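Local coordinates for protein succinate-acetate/proton symporter SatP (Escherichia coli K-12, PDB 5ZUG) that probably carries acetate and succinate across the inner membrane, forming a hexameric acetate channel, at residues K7-F19 with A166-Q178. Numbering follows the deposited sequence.
Sequences KLANPAPLGLMGF and AIYLAMGEVLNEQ. With BNG (nonyl beta-D-glucopyranoside), chain G.
Leu16 has CG anti to its carbonyl carbon (chi1 -78°); from there CD1 reaches Leu169 CD2 at 3.7 Å and CD2 lies against the CB of Ala166. Met17 starts the same way but is bent at chi2 and chi3, bringing its SD to 3.7 Å from Met171 CE and its methyl onto Ile167. Between them Ala170 CB sits 3.5 Å from Pro13 O. This joins helices 12-31 and 149-179, the first and last of the six-helix GPR1/FUN34/YaaH bundle; the segments 12-19 and 166-178 run nearly antiparallel (158°), with Ala166 and Ala170 on the last helix's face. Ahead of the turn that leads into the helix, Asn10 OD1 accepts from Ala12 N (3.2 Å), a capping bond whose donor lies above the carbonyl plane. The Asn10 amide stands nearly perpendicular to the carboxylate of Glu173, which faces the sugar of the nonyl glucoside. The alkyl tail of this detergent runs past Leu16 to Phe19, where C9' lies over the centre of the ring, 3.6 Å above its plane, while Ala166 CB meets the ring edge. With an alanine in place of Phe19, the tail end would probably lose its flat support and Ala166 its edge neighbour.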
ATOM      1  N   LYS A   7      24.014  11.255   6.039  1.00 87.27           N
ATOM      2  CA  LYS A   7      23.837   9.906   6.581  1.00 89.23           C
ATOM      3  C   LYS A   7      22.591   9.232   5.974  1.00 90.85           C
ATOM      4  O   LYS A   7      22.496   7.997   5.891  1.00 94.16           O
ATOM      5  CB  LYS A   7      23.763   9.944   8.105  1.00 83.95           C
ATOM      6  CG  LYS A   7      23.773   8.560   8.716  1.00 94.36           C
ATOM      7  CD  LYS A   7      23.737   8.592  10.236  1.00104.73           C
ATOM      8  CE  LYS A   7      25.108   8.979  10.839  1.00100.75           C
ATOM      9  NZ  LYS A   7      24.958   9.466  12.234  1.00 81.26           N
ATOM     10  N   LEU A   8      21.633  10.050   5.562  1.00 83.50           N
ATOM     11  CA  LEU A   8      20.549   9.571   4.732  1.00 77.43           C
ATOM     12  C   LEU A   8      21.060   9.529   3.293  1.00 79.25           C
ATOM     13  O   LEU A   8      21.748  10.454   2.851  1.00 83.03           O
ATOM     14  CB  LEU A   8      19.340  10.500   4.852  1.00 74.20           C
ATOM     15  CG  LEU A   8      18.613  10.512   6.197  1.00 71.93           C
ATOM     16  CD1 LEU A   8      17.367  11.398   6.150  1.00 71.93           C
ATOM     17  CD2 LEU A   8      18.303   9.116   6.658  1.00 71.93           C
ATOM     18  N   ALA A   9      20.767   8.438   2.576  1.00 77.67           N
ATOM     19  CA  ALA A   9      21.198   8.323   1.188  1.00 71.93           C
ATOM     20  C   ALA A   9      20.660   9.501   0.383  1.00 71.93           C
ATOM     21  O   ALA A   9      19.690  10.142   0.768  1.00 73.47           O
ATOM     22  CB  ALA A   9      20.736   6.988   0.602  1.00 71.93           C
ATOM     23  N   ASN A  10      21.296   9.797  -0.748  1.00 71.93           N
ATOM     24  CA  ASN A  10      20.780  10.822  -1.649  1.00 71.93           C
ATOM     25  C   ASN A  10      19.748  10.160  -2.566  1.00 76.70           C
ATOM     26  O   ASN A  10      20.110   9.268  -3.349  1.00 79.09           O
ATOM     27  CB  ASN A  10      21.909  11.447  -2.449  1.00 71.93           C
ATOM     28  CG  ASN A  10      21.464  12.638  -3.303  1.00 71.93           C
ATOM     29  OD1 ASN A  10      20.359  13.150  -3.171  1.00 78.03           O
ATOM     30  ND2 ASN A  10      22.360  13.107  -4.156  1.00 71.93           N
ATOM     31  N   PRO A  11      18.461  10.523  -2.486  1.00 75.70           N
ATOM     32  CA  PRO A  11      17.474   9.884  -3.366  1.00 71.93           C
ATOM     33  C   PRO A  11      17.369  10.549  -4.704  1.00 72.02           C
ATOM     34  O   PRO A  11      16.634  10.048  -5.560  1.00 74.70           O
ATOM     35  CB  PRO A  11      16.166  10.046  -2.595  1.00 77.24           C
ATOM     36  CG  PRO A  11      16.377  11.425  -1.841  1.00 76.03           C
ATOM     37  CD  PRO A  11      17.847  11.489  -1.544  1.00 71.93           C
ATOM     38  N   ALA A  12      18.052  11.676  -4.898  1.00 76.22           N
ATOM     39  CA  ALA A  12      17.931  12.391  -6.162  1.00 71.93           C
ATOM     40  C   ALA A  12      18.331  11.547  -7.355  1.00 71.93           C
ATOM     41  O   ALA A  12      17.572  11.538  -8.336  1.00 72.00           O
ATOM     42  CB  ALA A  12      18.753  13.686  -6.129  1.00 79.46           C
ATOM     43  N   PRO A  13      19.443  10.802  -7.340  1.00 71.93           N
ATOM     44  CA  PRO A  13      19.773   9.969  -8.516  1.00 75.12           C
ATOM     45  C   PRO A  13      18.676   8.988  -8.945  1.00 73.10           C
ATOM     46  O   PRO A  13      18.474   8.823 -10.151  1.00 71.93           O
ATOM     47  CB  PRO A  13      21.060   9.273  -8.069  1.00 72.91           C
ATOM     48  CG  PRO A  13      21.676  10.239  -7.119  1.00 71.93           C
ATOM     49  CD  PRO A  13      20.546  10.815  -6.366  1.00 71.93           C
ATOM     50  N   LEU A  14      17.981   8.338  -7.997  1.00 73.61           N
ATOM     51  CA  LEU A  14      16.856   7.450  -8.299  1.00 71.93           C
ATOM     52  C   LEU A  14      15.730   8.180  -9.030  1.00 71.93           C
ATOM     53  O   LEU A  14      15.186   7.680 -10.020  1.00 71.93           O
ATOM     54  CB  LEU A  14      16.321   6.846  -7.006  1.00 71.93           C
ATOM     55  CG  LEU A  14      14.998   6.081  -7.105  1.00 80.03           C
ATOM     56  CD1 LEU A  14      15.107   4.786  -7.940  1.00 71.93           C
ATOM     57  CD2 LEU A  14      14.411   5.822  -5.727  1.00 71.93           C
ATOM     58  N   GLY A  15      15.315   9.335  -8.514  1.00 76.84           N
ATOM     59  CA  GLY A  15      14.259  10.090  -9.175  1.00 71.93           C
ATOM     60  C   GLY A  15      14.674  10.604 -10.536  1.00 72.25           C
ATOM     61  O   GLY A  15      13.880  10.603 -11.484  1.00 76.23           O
ATOM     62  N   LEU A  16      15.914  11.068 -10.646  1.00 73.34           N
ATOM     63  CA  LEU A  16      16.451  11.527 -11.922  1.00 71.93           C
ATOM     64  C   LEU A  16      16.563  10.392 -12.927  1.00 71.93           C
ATOM     65  O   LEU A  16      16.347  10.607 -14.122  1.00 73.56           O
ATOM     66  CB  LEU A  16      17.805  12.194 -11.707  1.00 76.74           C
ATOM     67  CG  LEU A  16      17.774  13.627 -11.153  1.00 81.89           C
ATOM     68  CD1 LEU A  16      19.118  14.070 -10.555  1.00 71.93           C
ATOM     69  CD2 LEU A  16      17.339  14.562 -12.281  1.00 76.19           C
ATOM     70  N   MET A  17      16.976   9.201 -12.485  1.00 71.93           N
ATOM     71  CA  MET A  17      17.022   8.067 -13.397  1.00 71.93           C
ATOM     72  C   MET A  17      15.637   7.728 -13.924  1.00 71.93           C
ATOM     73  O   MET A  17      15.437   7.535 -15.130  1.00 71.93           O
ATOM     74  CB  MET A  17      17.607   6.838 -12.711  1.00 71.93           C
ATOM     75  CG  MET A  17      19.087   6.832 -12.566  1.00 72.41           C
ATOM     76  SD  MET A  17      19.977   7.224 -14.085  1.00 74.26           S
ATOM     77  CE  MET A  17      19.260   6.138 -15.322  1.00 71.93           C
ATOM     78  N   GLY A  18      14.677   7.589 -13.009  1.00 75.42           N
ATOM     79  CA  GLY A  18      13.319   7.259 -13.402  1.00 71.93           C
ATOM     80  C   GLY A  18      12.758   8.268 -14.373  1.00 71.93           C
ATOM     81  O   GLY A  18      12.238   7.910 -15.431  1.00 73.60           O
ATOM     82  N   PHE A  19      12.825   9.546 -14.007  1.00 74.03           N
ATOM     83  CA  PHE A  19      12.380  10.599 -14.907  1.00 71.93           C
ATOM     84  C   PHE A  19      13.110  10.540 -16.241  1.00 71.93           C
ATOM     85  O   PHE A  19      12.484  10.478 -17.302  1.00 74.30           O
ATOM     86  CB  PHE A  19      12.592  11.961 -14.261  1.00 71.93           C
ATOM     87  CG  PHE A  19      12.480  13.095 -15.226  1.00 71.93           C
ATOM     88  CD1 PHE A  19      11.261  13.665 -15.485  1.00 71.93           C
ATOM     89  CD2 PHE A  19      13.598  13.575 -15.896  1.00 71.93           C
ATOM     90  CE1 PHE A  19      11.158  14.704 -16.374  1.00 71.93           C
ATOM     91  CE2 PHE A  19      13.493  14.605 -16.802  1.00 71.93           C
ATOM     92  CZ  PHE A  19      12.279  15.181 -17.027  1.00 71.93           C
ATOM     93  N   ALA A 166      19.295  14.364 -17.257  1.00 82.85           N
ATOM     94  CA  ALA A 166      18.922  13.839 -15.947  1.00 77.10           C
ATOM     95  C   ALA A 166      19.699  12.581 -15.624  1.00 75.83           C
ATOM     96  O   ALA A 166      20.082  12.356 -14.470  1.00 78.11           O
ATOM     97  CB  ALA A 166      17.419  13.573 -15.890  1.00 74.82           C
ATOM     98  N   ILE A 167      19.931  11.743 -16.635  1.00 76.52           N
ATOM     99  CA  ILE A 167      20.703  10.520 -16.436  1.00 80.37           C
ATOM    100  C   ILE A 167      22.146  10.848 -16.101  1.00 81.45           C
ATOM    101  O   ILE A 167      22.734  10.275 -15.176  1.00 82.56           O
ATOM    102  CB  ILE A 167      20.614   9.621 -17.678  1.00 78.43           C
ATOM    103  CG1 ILE A 167      19.161   9.154 -17.882  1.00 78.91           C
ATOM    104  CG2 ILE A 167      21.561   8.457 -17.539  1.00 71.93           C
ATOM    105  CD1 ILE A 167      18.972   8.255 -19.044  1.00 73.11           C
ATOM    106  N   TYR A 168      22.737  11.785 -16.848  1.00 81.60           N
ATOM    107  CA  TYR A 168      24.111  12.189 -16.579  1.00 76.30           C
ATOM    108  C   TYR A 168      24.231  12.812 -15.196  1.00 79.35           C
ATOM    109  O   TYR A 168      25.103  12.438 -14.405  1.00 77.44           O
ATOM    110  CB  TYR A 168      24.573  13.177 -17.640  1.00 86.86           C
ATOM    111  CG  TYR A 168      25.975  13.650 -17.391  1.00 90.32           C
ATOM    112  CD1 TYR A 168      27.061  12.804 -17.640  1.00 80.87           C
ATOM    113  CD2 TYR A 168      26.217  14.919 -16.858  1.00 86.99           C
ATOM    114  CE1 TYR A 168      28.343  13.221 -17.404  1.00 98.61           C
ATOM    115  CE2 TYR A 168      27.503  15.349 -16.610  1.00103.60           C
ATOM    116  CZ  TYR A 168      28.564  14.498 -16.881  1.00102.57           C
ATOM    117  OH  TYR A 168      29.848  14.926 -16.639  1.00103.07           O
ATOM    118  N   LEU A 169      23.316  13.733 -14.875  1.00 81.60           N
ATOM    119  CA  LEU A 169      23.311  14.379 -13.571  1.00 74.85           C
ATOM    120  C   LEU A 169      23.205  13.344 -12.450  1.00 77.59           C
ATOM    121  O   LEU A 169      23.952  13.390 -11.470  1.00 79.61           O
ATOM    122  CB  LEU A 169      22.140  15.354 -13.482  1.00 72.66           C
ATOM    123  CG  LEU A 169      22.125  16.061 -12.127  1.00 74.62           C
ATOM    124  CD1 LEU A 169      23.484  16.752 -11.978  1.00 76.15           C
ATOM    125  CD2 LEU A 169      20.929  17.003 -11.877  1.00 71.93           C
ATOM    126  N   ALA A 170      22.276  12.398 -12.587  1.00 77.57           N
ATOM    127  CA  ALA A 170      22.120  11.344 -11.596  1.00 72.16           C
ATOM    128  C   ALA A 170      23.397  10.544 -11.444  1.00 73.65           C
ATOM    129  O   ALA A 170      23.810  10.233 -10.323  1.00 74.41           O
ATOM    130  CB  ALA A 170      20.964  10.423 -11.984  1.00 75.75           C
ATOM    131  N   MET A 171      24.003  10.135 -12.559  1.00 73.37           N
ATOM    132  CA  MET A 171      25.228   9.348 -12.440  1.00 73.61           C
ATOM    133  C   MET A 171      26.413  10.186 -11.960  1.00 79.25           C
ATOM    134  O   MET A 171      27.299   9.656 -11.287  1.00 74.20           O
ATOM    135  CB  MET A 171      25.515   8.604 -13.739  1.00 71.93           C
ATOM    136  CG  MET A 171      24.487   7.494 -13.994  1.00 71.93           C
ATOM    137  SD  MET A 171      24.207   6.317 -12.614  1.00 71.93           S
ATOM    138  CE  MET A 171      22.802   7.010 -11.733  1.00 71.93           C
ATOM    139  N   GLY A 172      26.427  11.493 -12.236  1.00 79.87           N
ATOM    140  CA  GLY A 172      27.400  12.355 -11.593  1.00 78.98           C
ATOM    141  C   GLY A 172      27.246  12.307 -10.077  1.00 74.82           C
ATOM    142  O   GLY A 172      28.187  11.963  -9.375  1.00 79.08           O
ATOM    143  N   GLU A 173      26.062  12.636  -9.564  1.00 74.46           N
ATOM    144  CA  GLU A 173      25.805  12.591  -8.130  1.00 80.21           C
ATOM    145  C   GLU A 173      26.215  11.251  -7.518  1.00 78.05           C
ATOM    146  O   GLU A 173      26.879  11.202  -6.475  1.00 79.49           O
ATOM    147  CB  GLU A 173      24.325  12.879  -7.864  1.00 72.97           C
ATOM    148  CG  GLU A 173      23.917  14.293  -8.293  1.00 84.92           C
ATOM    149  CD  GLU A 173      23.566  15.224  -7.137  1.00 99.86           C
ATOM    150  OE1 GLU A 173      22.350  15.487  -6.954  1.00107.27           O
ATOM    151  OE2 GLU A 173      24.479  15.685  -6.407  1.00 97.63           O
ATOM    152  N   VAL A 174      25.785  10.147  -8.110  1.00 81.17           N
ATOM    153  CA  VAL A 174      26.125   8.868  -7.495  1.00 83.55           C
ATOM    154  C   VAL A 174      27.631   8.635  -7.575  1.00 76.21           C
ATOM    155  O   VAL A 174      28.255   8.272  -6.578  1.00 78.11           O
ATOM    156  CB  VAL A 174      25.284   7.707  -8.101  1.00 71.93           C
ATOM    157  CG1 VAL A 174      25.439   7.681  -9.529  1.00 82.90           C
ATOM    158  CG2 VAL A 174      25.680   6.363  -7.555  1.00 74.03           C
ATOM    159  N   LEU A 175      28.252   8.910  -8.729  1.00 73.25           N
ATOM    160  CA  LEU A 175      29.668   8.578  -8.903  1.00 79.34           C
ATOM    161  C   LEU A 175      30.597   9.537  -8.171  1.00 83.49           C
ATOM    162  O   LEU A 175      31.668   9.128  -7.710  1.00 90.29           O
ATOM    163  CB  LEU A 175      30.075   8.546 -10.381  1.00 84.23           C
ATOM    164  CG  LEU A 175      29.764   7.357 -11.297  1.00 73.69           C
ATOM    165  CD1 LEU A 175      30.303   7.646 -12.680  1.00 75.24           C
ATOM    166  CD2 LEU A 175      30.339   6.104 -10.751  1.00 71.93           C
ATOM    167  N   ASN A 176      30.241  10.819  -8.105  1.00 85.20           N
ATOM    168  CA  ASN A 176      31.039  11.760  -7.334  1.00 79.62           C
ATOM    169  C   ASN A 176      31.040  11.388  -5.855  1.00 85.12           C
ATOM    170  O   ASN A 176      32.095  11.418  -5.211  1.00 92.69           O
ATOM    171  CB  ASN A 176      30.501  13.171  -7.531  1.00 78.88           C
ATOM    172  CG  ASN A 176      30.733  13.700  -8.933  1.00 82.47           C
ATOM    173  OD1 ASN A 176      31.445  13.101  -9.743  1.00 79.04           O
ATOM    174  ND2 ASN A 176      30.090  14.820  -9.237  1.00 86.66           N
ATOM    175  N   GLU A 177      29.873  11.018  -5.295  1.00 88.30           N
ATOM    176  CA  GLU A 177      29.827  10.571  -3.900  1.00 86.23           C
ATOM    177  C   GLU A 177      30.661   9.318  -3.698  1.00 87.15           C
ATOM    178  O   GLU A 177      31.338   9.166  -2.675  1.00 95.58           O
ATOM    179  CB  GLU A 177      28.391  10.314  -3.443  1.00 75.54           C
ATOM    180  CG  GLU A 177      28.264   9.763  -2.015  1.00 71.93           C
ATOM    181  CD  GLU A 177      26.822   9.524  -1.557  1.00 90.10           C
ATOM    182  OE1 GLU A 177      26.614   8.662  -0.657  1.00 90.55           O
ATOM    183  OE2 GLU A 177      25.896  10.190  -2.092  1.00 93.05           O
ATOM    184  N   GLN A 178      30.654   8.424  -4.675  1.00 88.44           N
ATOM    185  CA  GLN A 178      31.285   7.127  -4.471  1.00 93.38           C
ATOM    186  C   GLN A 178      32.805   7.253  -4.435  1.00 95.32           C
ATOM    187  O   GLN A 178      33.472   6.548  -3.669  1.00 97.63           O
ATOM    188  CB  GLN A 178      30.797   6.159  -5.552  1.00 82.67           C
ATOM    189  CG  GLN A 178      30.494   4.771  -5.021  1.00 81.59           C
ATOM    190  CD  GLN A 178      29.436   4.767  -3.931  1.00 86.73           C
ATOM    191  OE1 GLN A 178      28.619   5.692  -3.819  1.00 88.84           O
ATOM    192  NE2 GLN A 178      29.458   3.727  -3.098  1.00 92.56           N
TER
HETATM  193  C1  BNG G 201      19.185  18.132  -4.898  1.00108.50           C
HETATM  194  C2  BNG G 201      20.660  17.793  -5.018  1.00105.62           C
HETATM  195  C3  BNG G 201      21.226  17.988  -3.694  1.00113.65           C
HETATM  196  C4  BNG G 201      21.348  19.452  -3.530  1.00113.55           C
HETATM  197  C5  BNG G 201      19.959  20.106  -3.501  1.00110.35           C
HETATM  198  C6  BNG G 201      19.810  21.190  -4.492  1.00110.55           C
HETATM  199  C1' BNG G 201      17.306  18.543  -6.052  1.00 97.28           C
HETATM  200  C2' BNG G 201      16.917  17.509  -7.106  1.00 89.99           C
HETATM  201  C3' BNG G 201      15.567  17.884  -7.699  1.00 81.93           C
HETATM  202  C4' BNG G 201      15.581  17.497  -9.198  1.00 81.93           C
HETATM  203  C5' BNG G 201      14.179  17.039  -9.597  1.00 81.93           C
HETATM  204  C6' BNG G 201      14.325  16.732 -11.090  1.00 81.93           C
HETATM  205  C7' BNG G 201      13.243  15.744 -11.510  1.00 81.93           C
HETATM  206  C8' BNG G 201      12.464  16.435 -12.632  1.00 81.93           C
HETATM  207  C9' BNG G 201      13.418  16.716 -13.787  1.00 81.93           C
HETATM  208  O1  BNG G 201      18.699  18.544  -6.067  1.00107.21           O
HETATM  209  O2  BNG G 201      20.913  16.455  -5.404  1.00 94.98           O
HETATM  210  O3  BNG G 201      22.507  17.351  -3.549  1.00114.77           O
HETATM  211  O4  BNG G 201      22.081  19.671  -2.333  1.00118.15           O
HETATM  212  O5  BNG G 201      18.864  19.258  -3.969  1.00105.46           O
HETATM  213  O6  BNG G 201      18.625  20.769  -5.084  1.00106.04           O